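Ancillary protein 1 (Streptococcus pyogenes, PDB 2XI9) presents an internal thioester on a Gram-positive pilus, a bond required for efficient interaction of this collagen-binding adhesin with host cells. Local coordinates at residues 215-220 / 293-298; 243-248 / 281-286; 115-120 / 193-198. All blocks are in the same frame, centred on the assembly; numbering follows the deposited sequence.

Interaction 1: 215-220 / 293-298; sequences HIKKVI and PQLTDL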
loop_
_atom_site.group_PDB
_atom_site.type_symbol
_atom_site.label_atom_id
_atom_site.label_comp_id
_atom_site.label_asym_id
_atom_site.label_seq_id
_atom_site.Cartn_x
_atom_site.Cartn_y
_atom_site.Cartn_z
ATOM N N HIS A 215 -2.561 -6.016 -11.955
ATOM C CA HIS A 215 -2.010 -7.306 -11.495
ATOM C C HIS A 215 -2.268 -7.568 -10.002
ATOM O O HIS A 215 -2.714 -8.683 -9.592
ATOM C CB HIS A 215 -0.495 -7.397 -11.811
ATOM C CG HIS A 215 -0.199 -7.493 -13.278
ATOM N ND1 HIS A 215 1.029 -7.183 -13.841
ATOM C CD2 HIS A 215 -0.993 -7.873 -14.301
ATOM C CE1 HIS A 215 0.972 -7.375 -15.145
ATOM N NE2 HIS A 215 -0.242 -7.803 -15.455
ATOM N N ILE A 216 -2.008 -6.550 -9.195
ATOM C CA ILE A 216 -2.202 -6.640 -7.785
ATOM C C ILE A 216 -3.670 -6.884 -7.401
ATOM O O ILE A 216 -3.956 -7.787 -6.579
ATOM C CB ILE A 216 -1.596 -5.375 -7.045
ATOM C CG1 ILE A 216 -0.075 -5.298 -7.212
ATOM C CG2 ILE A 216 -2.103 -5.286 -5.635
ATOM C CD1 ILE A 216 0.710 -6.417 -6.698
ATOM N N LYS A 217 -4.593 -6.144 -8.018
ATOM C CA LYS A 217 -6.000 -6.286 -7.716
ATOM C C LYS A 217 -6.461 -7.676 -8.107
ATOM O O LYS A 217 -7.309 -8.214 -7.437
ATOM C CB LYS A 217 -6.842 -5.284 -8.482
ATOM C CG LYS A 217 -6.749 -3.890 -7.993
ATOM C CD LYS A 217 -7.605 -3.025 -8.892
ATOM C CE LYS A 217 -7.656 -1.597 -8.419
ATOM N NZ LYS A 217 -8.386 -0.687 -9.395
ATOM N N LYS A 218 -5.876 -8.267 -9.175
ATOM C CA LYS A 218 -6.337 -9.585 -9.628
ATOM C C LYS A 218 -5.839 -10.759 -8.774
ATOM O O LYS A 218 -6.557 -11.751 -8.613
ATOM C CB LYS A 218 -6.030 -9.800 -11.111
ATOM C CG LYS A 218 -6.963 -8.919 -12.021
ATOM C CD LYS A 218 -6.497 -8.801 -13.442
ATOM C CE LYS A 218 -6.872 -10.026 -14.237
ATOM N NZ LYS A 218 -6.258 -10.085 -15.634
ATOM N N VAL A 219 -4.623 -10.657 -8.258
ATOM C CA VAL A 219 -4.108 -11.597 -7.280
ATOM C C VAL A 219 -5.017 -11.596 -6.040
ATOM O O VAL A 219 -5.472 -12.661 -5.601
ATOM C CB VAL A 219 -2.635 -11.279 -6.881
ATOM C CG1 VAL A 219 -2.154 -12.120 -5.682
ATOM C CG2 VAL A 219 -1.658 -11.513 -8.073
ATOM N N ILE A 220 -5.285 -10.409 -5.506
ATOM C CA ILE A 220 -6.159 -10.301 -4.324
ATOM C C ILE A 220 -7.553 -10.918 -4.575
ATOM O O ILE A 220 -8.043 -11.680 -3.762
ATOM C CB ILE A 220 -6.302 -8.880 -3.841
ATOM C CG1 ILE A 220 -4.970 -8.303 -3.393
ATOM C CG2 ILE A 220 -7.357 -8.823 -2.675
ATOM C CD1 ILE A 220 -4.304 -9.011 -2.235
ATOM N N PRO A 293 -9.661 -6.254 -13.734
ATOM C CA PRO A 293 -9.916 -6.700 -12.393
ATOM C C PRO A 293 -11.418 -6.705 -12.147
ATOM O O PRO A 293 -12.127 -5.836 -12.654
ATOM C CB PRO A 293 -9.210 -5.644 -11.527
ATOM C CG PRO A 293 -8.172 -5.090 -12.416
ATOM C CD PRO A 293 -8.761 -5.085 -13.758
ATOM N N GLN A 294 -11.888 -7.674 -11.386
ATOM C CA GLN A 294 -13.303 -7.722 -11.031
ATOM C C GLN A 294 -13.637 -6.832 -9.815
ATOM O O GLN A 294 -14.763 -6.401 -9.640
ATOM C CB GLN A 294 -13.737 -9.157 -10.790
ATOM C CG GLN A 294 -13.728 -10.021 -12.030
ATOM C CD GLN A 294 -14.605 -9.456 -13.114
ATOM O OE1 GLN A 294 -14.144 -9.151 -14.222
ATOM N NE2 GLN A 294 -15.864 -9.270 -12.803
ATOM N N LEU A 295 -12.667 -6.462 -9.037
ATOM C CA LEU A 295 -12.978 -5.611 -7.902
ATOM C C LEU A 295 -12.595 -4.181 -8.249
ATOM O O LEU A 295 -12.054 -3.920 -9.310
ATOM C CB LEU A 295 -12.366 -6.135 -6.633
ATOM C CG LEU A 295 -10.905 -6.432 -6.632
ATOM C CD1 LEU A 295 -10.171 -5.097 -6.698
ATOM C CD2 LEU A 295 -10.474 -7.315 -5.370
ATOM N N THR A 296 -12.924 -3.257 -7.384
ATOM C CA THR A 296 -12.838 -1.862 -7.733
ATOM C C THR A 296 -11.656 -1.222 -7.038
ATOM O O THR A 296 -10.676 -0.884 -7.677
ATOM C CB THR A 296 -14.212 -1.175 -7.409
ATOM O OG1 THR A 296 -15.240 -1.844 -8.145
ATOM C CG2 THR A 296 -14.224 0.319 -7.800
ATOM N N ASP A 297 -11.719 -1.079 -5.717
ATOM C CA ASP A 297 -10.658 -0.437 -4.954
ATOM C C ASP A 297 -10.380 -1.301 -3.712
ATOM O O ASP A 297 -11.289 -2.019 -3.263
ATOM C CB ASP A 297 -11.075 0.995 -4.554
ATOM C CG ASP A 297 -10.827 2.024 -5.651
ATOM O OD1 ASP A 297 -9.641 2.234 -6.024
ATOM O OD2 ASP A 297 -11.809 2.626 -6.114
ATOM N N LEU A 298 -9.144 -1.249 -3.212
ATOM C CA LEU A 298 -8.733 -1.934 -1.991
ATOM C C LEU A 298 -8.012 -0.988 -1.060
ATOM O O LEU A 298 -7.389 -0.010 -1.507
ATOM C CB LEU A 298 -7.773 -3.066 -2.337
ATOM C CG LEU A 298 -8.345 -4.254 -3.092
ATOM C CD1 LEU A 298 -7.252 -5.134 -3.669
ATOM C CD2 LEU A 298 -9.223 -5.044 -2.193
HETATM O O HOH W 1 -10.750 -1.973 -10.638
HETATM O O HOH W 2 -8.432 1.827 -8.420
HETATM O O HOH W 3 -9.530 -7.748 -9.295
#
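Three oxygens hold the ammonium of Lys217. Its NZ gives a hydrogen bond of 2.9 Å to the carbonyl O of Thr296, meeting it nearly end-on with a C=O...N angle of 167°, and two waters take further bonds. Water 1 relays NZ to the carbonyl O of Leu295; water 2, 2.7 Å from NZ, passes on to OD1 of Asp297. That carboxylate, OD1 4.6 Å from NZ, is not in contact but probably still attracts the ammonium; it pairs directly with Arg195. Beyond CG the lysine chain is extended, which carries NZ to the loop and lays the methylenes along apolar neighbours: CB sits 3.8 Å from CD1 of Leu295 and 3.9 Å from CB of Pro293. Lys218 crosses the proline ring at about a right angle, its CG 3.7 Å from Pro293 CA, before bending at chi3 (80°) toward Asp289, its salt-bridge partner. About one turn beyond Lys217, CG2 of Ile220 meets CD1 of Leu298 at 3.8 Å, the side chains antiparallel alongside each other. This is helix-to-loop packing in the thioester domain, binding helix 209-222 to the connection from helix 274-288 into strand 299-303.

Interaction 2: 243-248 / 281-286; sequences AATQLA and KILVEY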
loop_
_atom_site.group_PDB
_atom_site.type_symbol
_atom_site.label_atom_id
_atom_site.label_comp_id
_atom_site.label_asym_id
_atom_site.label_seq_id
_atom_site.Cartn_x
_atom_site.Cartn_y
_atom_site.Cartn_z
ATOM N N ALA A 243 -0.669 -18.240 1.683
ATOM C CA ALA A 243 0.714 -18.230 1.275
ATOM C C ALA A 243 0.879 -18.041 -0.235
ATOM O O ALA A 243 1.716 -17.259 -0.660
ATOM C CB ALA A 243 1.410 -19.471 1.709
ATOM N N ALA A 244 0.084 -18.759 -1.023
ATOM C CA ALA A 244 0.152 -18.666 -2.470
ATOM C C ALA A 244 -0.135 -17.233 -2.878
ATOM O O ALA A 244 0.508 -16.727 -3.782
ATOM C CB ALA A 244 -0.840 -19.658 -3.120
ATOM N N THR A 245 -1.124 -16.590 -2.212
ATOM C CA THR A 245 -1.500 -15.191 -2.456
ATOM C C THR A 245 -0.313 -14.281 -2.130
ATOM O O THR A 245 0.005 -13.365 -2.902
ATOM C CB THR A 245 -2.835 -14.757 -1.661
ATOM O OG1 THR A 245 -3.880 -15.754 -1.861
ATOM C CG2 THR A 245 -3.352 -13.412 -2.111
ATOM N N GLN A 246 0.345 -14.524 -1.000
ATOM C CA GLN A 246 1.471 -13.695 -0.602
ATOM C C GLN A 246 2.600 -13.789 -1.637
ATOM O O GLN A 246 3.223 -12.789 -1.991
ATOM C CB GLN A 246 1.989 -14.126 0.778
ATOM C CG GLN A 246 3.198 -13.304 1.307
ATOM C CD GLN A 246 2.898 -11.838 1.506
ATOM O OE1 GLN A 246 2.414 -11.447 2.559
ATOM N NE2 GLN A 246 3.247 -11.010 0.523
ATOM N N LEU A 247 2.884 -15.002 -2.075
ATOM C CA LEU A 247 3.976 -15.214 -3.050
ATOM C C LEU A 247 3.612 -14.592 -4.413
ATOM O O LEU A 247 4.456 -14.070 -5.076
ATOM C CB LEU A 247 4.298 -16.707 -3.171
ATOM C CG LEU A 247 5.399 -17.089 -4.168
ATOM C CD1 LEU A 247 6.694 -16.412 -3.740
ATOM C CD2 LEU A 247 5.542 -18.646 -4.303
ATOM N N ALA A 248 2.337 -14.662 -4.812
ATOM C CA ALA A 248 1.857 -14.068 -6.052
ATOM C C ALA A 248 1.999 -12.542 -6.000
ATOM O O ALA A 248 2.377 -11.936 -6.967
ATOM C CB ALA A 248 0.400 -14.473 -6.333
ATOM N N LYS A 281 1.028 -20.030 -9.090
ATOM C CA LYS A 281 1.199 -19.841 -10.553
ATOM C C LYS A 281 -0.133 -19.499 -11.275
ATOM O O LYS A 281 -0.167 -18.626 -12.162
ATOM C CB LYS A 281 1.845 -21.059 -11.209
ATOM C CG LYS A 281 3.326 -21.318 -10.842
ATOM C CD LYS A 281 3.966 -22.438 -11.740
ATOM C CE LYS A 281 5.423 -22.732 -11.331
ATOM N NZ LYS A 281 5.953 -23.970 -11.967
ATOM N N ILE A 282 -1.202 -20.200 -10.906
ATOM C CA ILE A 282 -2.575 -19.833 -11.350
ATOM C C ILE A 282 -2.956 -18.385 -11.031
ATOM O O ILE A 282 -3.411 -17.668 -11.896
ATOM C CB ILE A 282 -3.637 -20.817 -10.760
ATOM C CG1 ILE A 282 -3.537 -22.152 -11.484
ATOM C CG2 ILE A 282 -5.077 -20.233 -10.905
ATOM C CD1 ILE A 282 -4.056 -23.374 -10.662
ATOM N N LEU A 283 -2.704 -17.936 -9.803
ATOM C CA LEU A 283 -2.999 -16.571 -9.421
ATOM C C LEU A 283 -2.237 -15.580 -10.299
ATOM O O LEU A 283 -2.810 -14.621 -10.837
ATOM C CB LEU A 283 -2.701 -16.355 -7.955
ATOM C CG LEU A 283 -3.584 -17.093 -6.943
ATOM C CD1 LEU A 283 -3.051 -16.766 -5.513
ATOM C CD2 LEU A 283 -5.055 -16.760 -7.112
ATOM N N VAL A 284 -0.950 -15.853 -10.506
ATOM C CA VAL A 284 -0.147 -14.976 -11.298
ATOM C C VAL A 284 -0.613 -14.950 -12.757
ATOM O O VAL A 284 -0.667 -13.868 -13.391
ATOM C CB VAL A 284 1.334 -15.407 -11.126
ATOM C CG1 VAL A 284 2.198 -14.819 -12.211
ATOM C CG2 VAL A 284 1.805 -14.978 -9.719
ATOM N N GLU A 285 -0.938 -16.114 -13.292
ATOM C CA GLU A 285 -1.326 -16.234 -14.701
ATOM C C GLU A 285 -2.692 -15.574 -14.957
ATOM O O GLU A 285 -2.875 -14.902 -15.939
ATOM C CB GLU A 285 -1.325 -17.708 -15.153
ATOM C CG GLU A 285 0.096 -18.313 -15.276
ATOM C CD GLU A 285 0.080 -19.823 -15.584
ATOM O OE1 GLU A 285 -1.005 -20.377 -15.920
ATOM O OE2 GLU A 285 1.172 -20.461 -15.516
ATOM N N TYR A 286 -3.614 -15.691 -14.004
ATOM C CA TYR A 286 -4.863 -14.979 -14.074
ATOM C C TYR A 286 -4.579 -13.483 -14.080
ATOM O O TYR A 286 -5.010 -12.750 -14.970
ATOM C CB TYR A 286 -5.803 -15.360 -12.893
ATOM C CG TYR A 286 -6.975 -14.418 -12.803
ATOM C CD1 TYR A 286 -7.926 -14.363 -13.801
ATOM C CD2 TYR A 286 -7.096 -13.543 -11.752
ATOM C CE1 TYR A 286 -9.006 -13.455 -13.731
ATOM C CE2 TYR A 286 -8.166 -12.627 -11.676
ATOM C CZ TYR A 286 -9.111 -12.604 -12.650
ATOM O OH TYR A 286 -10.154 -11.690 -12.562
#
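Helix segments 243-248 and 281-286 run in broadly the same direction, their short axes crossing at -46° and 9.0 Å apart at closest approach. Ala248 and Val284 lie where the backbones are nearest, CA to CA 5.7 Å. No hydrogen bond joins the two segments, so the contact rests on apolar packing. The methyl of Ala248 touches two consecutive residues of the other helix: its CB is 3.7 Å from CG2 of Val284 and 4.0 Å from CB of Leu283. The alanines let Leu283 and Val284 pack close to helix 238-253, within the helical part of the thioester domain. Helix 209-222 adjoins the same place, with Val219 against both Thr245 and Ala248.

Val284 has CG1 anti to its backbone N (chi1 163°), which leaves CG2 as the branch that meets the alanine. Leu283 reaches further back along helix 238-253. Its CD1 comes to 3.8 Å from CA of Thr245 and 4.4 Å from CB of Ala244, so this one methyl lies against backbone as well as side chain. The Thr245 hydroxyl is also near it, OG1 to CD1 3.9 Å, but is engaged with the carbonyl O of Leu241 and the backbone N of Tyr224. On the far side of the same helix, Gln246 NE2 bonds to the carbonyl O of Cys160, probably the cysteine of the internal thioester.

Interaction 3: 115-120 / 193-198; sequences PNKEIV and AGRDLF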
loop_
_atom_site.group_PDB
_atom_site.type_symbol
_atom_site.label_atom_id
_atom_site.label_comp_id
_atom_site.label_asym_id
_atom_site.label_seq_id
_atom_site.Cartn_x
_atom_site.Cartn_y
_atom_site.Cartn_z
ATOM N N PRO A 115 -6.035 9.843 -7.572
ATOM C CA PRO A 115 -5.551 8.560 -7.038
ATOM C C PRO A 115 -5.254 8.586 -5.567
ATOM O O PRO A 115 -5.134 7.518 -4.960
ATOM C CB PRO A 115 -4.253 8.302 -7.805
ATOM C CG PRO A 115 -3.910 9.568 -8.493
ATOM C CD PRO A 115 -5.044 10.525 -8.414
ATOM N N ASN A 116 -5.095 9.774 -4.981
ATOM C CA ASN A 116 -4.677 9.874 -3.612
ATOM C C ASN A 116 -5.838 10.195 -2.665
ATOM O O ASN A 116 -6.267 11.327 -2.553
ATOM C CB ASN A 116 -3.562 10.904 -3.506
ATOM C CG ASN A 116 -2.446 10.625 -4.496
ATOM O OD1 ASN A 116 -2.253 11.366 -5.460
ATOM N ND2 ASN A 116 -1.763 9.500 -4.305
ATOM N N LYS A 117 -6.315 9.156 -1.982
ATOM C CA LYS A 117 -7.371 9.251 -1.021
ATOM C C LYS A 117 -6.772 8.646 0.243
ATOM O O LYS A 117 -6.340 7.513 0.235
ATOM C CB LYS A 117 -8.601 8.502 -1.530
ATOM C CG LYS A 117 -9.129 9.118 -2.842
ATOM C CD LYS A 117 -10.508 8.644 -3.262
ATOM C CE LYS A 117 -11.641 9.501 -2.658
ATOM N NZ LYS A 117 -11.493 10.941 -2.947
ATOM N N GLU A 118 -6.677 9.449 1.295
ATOM C CA GLU A 118 -5.955 9.057 2.501
ATOM C C GLU A 118 -6.702 9.466 3.756
ATOM O O GLU A 118 -7.499 10.382 3.735
ATOM C CB GLU A 118 -4.555 9.668 2.497
ATOM C CG GLU A 118 -3.772 9.399 1.214
ATOM C CD GLU A 118 -2.355 9.995 1.205
ATOM O OE1 GLU A 118 -1.967 10.721 2.154
ATOM O OE2 GLU A 118 -1.652 9.736 0.200
ATOM N N ILE A 119 -6.433 8.784 4.863
ATOM C CA ILE A 119 -7.057 9.160 6.129
ATOM C C ILE A 119 -6.506 10.503 6.582
ATOM O O ILE A 119 -5.395 10.899 6.197
ATOM C CB ILE A 119 -6.860 8.133 7.234
ATOM C CG1 ILE A 119 -5.354 7.842 7.461
ATOM C CG2 ILE A 119 -7.655 6.850 6.881
ATOM C CD1 ILE A 119 -5.109 6.967 8.654
ATOM N N VAL A 120 -7.286 11.175 7.419
ATOM C CA VAL A 120 -6.970 12.537 7.809
ATOM C C VAL A 120 -5.815 12.590 8.793
ATOM O O VAL A 120 -4.976 13.500 8.708
ATOM C CB VAL A 120 -8.236 13.224 8.386
ATOM C CG1 VAL A 120 -7.887 14.441 9.234
ATOM C CG2 VAL A 120 -9.161 13.568 7.220
ATOM N N ALA A 193 -6.199 4.650 -0.278
ATOM C CA ALA A 193 -6.785 3.879 -1.342
ATOM C C ALA A 193 -5.639 3.251 -2.126
ATOM O O ALA A 193 -4.604 3.865 -2.318
ATOM C CB ALA A 193 -7.667 4.770 -2.247
ATOM N N GLY A 194 -5.822 2.010 -2.541
ATOM C CA GLY A 194 -4.844 1.246 -3.266
ATOM C C GLY A 194 -4.799 1.624 -4.733
ATOM O O GLY A 194 -5.179 0.839 -5.614
ATOM N N ARG A 195 -4.366 2.855 -4.961
ATOM C CA ARG A 195 -4.159 3.415 -6.252
ATOM C C ARG A 195 -2.746 4.047 -6.200
ATOM O O ARG A 195 -2.267 4.464 -5.147
ATOM C CB ARG A 195 -5.208 4.473 -6.587
ATOM C CG ARG A 195 -6.707 4.134 -6.278
ATOM C CD ARG A 195 -7.580 5.356 -6.467
ATOM N NE ARG A 195 -9.002 5.064 -6.202
ATOM C CZ ARG A 195 -9.973 5.979 -6.160
ATOM N NH1 ARG A 195 -9.720 7.267 -6.330
ATOM N NH2 ARG A 195 -11.226 5.595 -5.938
ATOM N N ASP A 196 -2.074 4.101 -7.322
ATOM C CA ASP A 196 -0.762 4.755 -7.364
ATOM C C ASP A 196 0.202 4.028 -6.433
ATOM O O ASP A 196 0.850 4.643 -5.574
ATOM C CB ASP A 196 -0.909 6.228 -6.957
ATOM C CG ASP A 196 0.329 7.071 -7.252
ATOM O OD1 ASP A 196 1.065 6.760 -8.230
ATOM O OD2 ASP A 196 0.535 8.069 -6.484
ATOM N N LEU A 197 0.258 2.719 -6.603
ATOM C CA LEU A 197 0.954 1.816 -5.709
ATOM C C LEU A 197 2.373 1.453 -6.214
ATOM O O LEU A 197 3.183 0.898 -5.475
ATOM C CB LEU A 197 0.159 0.534 -5.535
ATOM C CG LEU A 197 -1.206 0.623 -4.819
ATOM C CD1 LEU A 197 -1.746 -0.756 -4.558
ATOM C CD2 LEU A 197 -0.990 1.428 -3.504
ATOM N N PHE A 198 2.628 1.695 -7.485
ATOM C CA PHE A 198 3.888 1.288 -8.094
ATOM C C PHE A 198 5.078 1.853 -7.334
ATOM O O PHE A 198 6.095 1.170 -7.169
ATOM C CB PHE A 198 3.953 1.779 -9.538
ATOM C CG PHE A 198 5.000 1.105 -10.350
ATOM C CD1 PHE A 198 6.238 1.683 -10.542
ATOM C CD2 PHE A 198 4.734 -0.134 -10.915
ATOM C CE1 PHE A 198 7.207 1.040 -11.336
ATOM C CE2 PHE A 198 5.696 -0.788 -11.682
ATOM C CZ PHE A 198 6.917 -0.196 -11.902
HETATM O O HOH W 4 -4.526 6.612 -2.498
#
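Strand 117-119, an outer strand of the four-stranded mixed sheet, pairs edge to edge with strand 189-193, an outer strand of the thioester domain's sheet. Ala193 N donates to the carbonyl O of Lys117 at 2.9 Å, in the carbonyl plane and with an N-H...O angle of 159°; Ile119 and His191 are backbone-bonded further along. Water 4 sits beside the first bond: it accepts from Lys117 N and lies 2.7 Å from Pro115 O and 2.8 Å from Ala193 O, bridging the two segments. Just beyond, Gly194 is the centre of an inverse gamma turn, and the chain swings round to bring Arg195 and Asp196 against Pro115.

Arg195 is extended from CG to NE. Its CB rests 3.5 Å from Pro115 O, and Pro115 CA lies at the edge of the guanidinium, near its plane. The Lys117 and Arg195 side chains cross obliquely, CD of the lysine 3.5 Å from NH1. The two cations diverge, because the lysine bends at chi3 and chi4 toward Asp323, while Arg195 pairs with Asp297 and Glu113. Asp196 CB packs at 4.0 Å on Pro115 CB. Its OD2, whose stronger partner is Lys199, also receives a weak bond of 3.5 Å from Asn116 ND2; that bond is straight, although the amide and carboxylate planes stand 67° apart. A backbone bond with a bridging water beside it thus belongs to an edge-strand pairing that continues one sheet into the next.

Interactions 1 and 2 have centres 13 Å apart and share a helical core: Val219 CG1 of 215-220 lies 3.5 Å from Ala248 CB of 243-248, and Lys218 NZ is 3.0 Å from the carbonyl O of Tyr286. Interaction 3, with its centre 14 Å from that of interaction 1, meets it through the loop 293-298. There Asp297 OD1 forms a salt bridge with Arg195 NE at 2.9 Å, and Leu298 O lies 2.8 Å from Gly194 N, probably hydrogen-bonded. Interactions 2 and 3 do not touch, their nearest atoms being about 12 Å apart; interaction 1 connects them. Through Gln246, interaction 2 lies closest in sequence to the probable thioester site at Cys160.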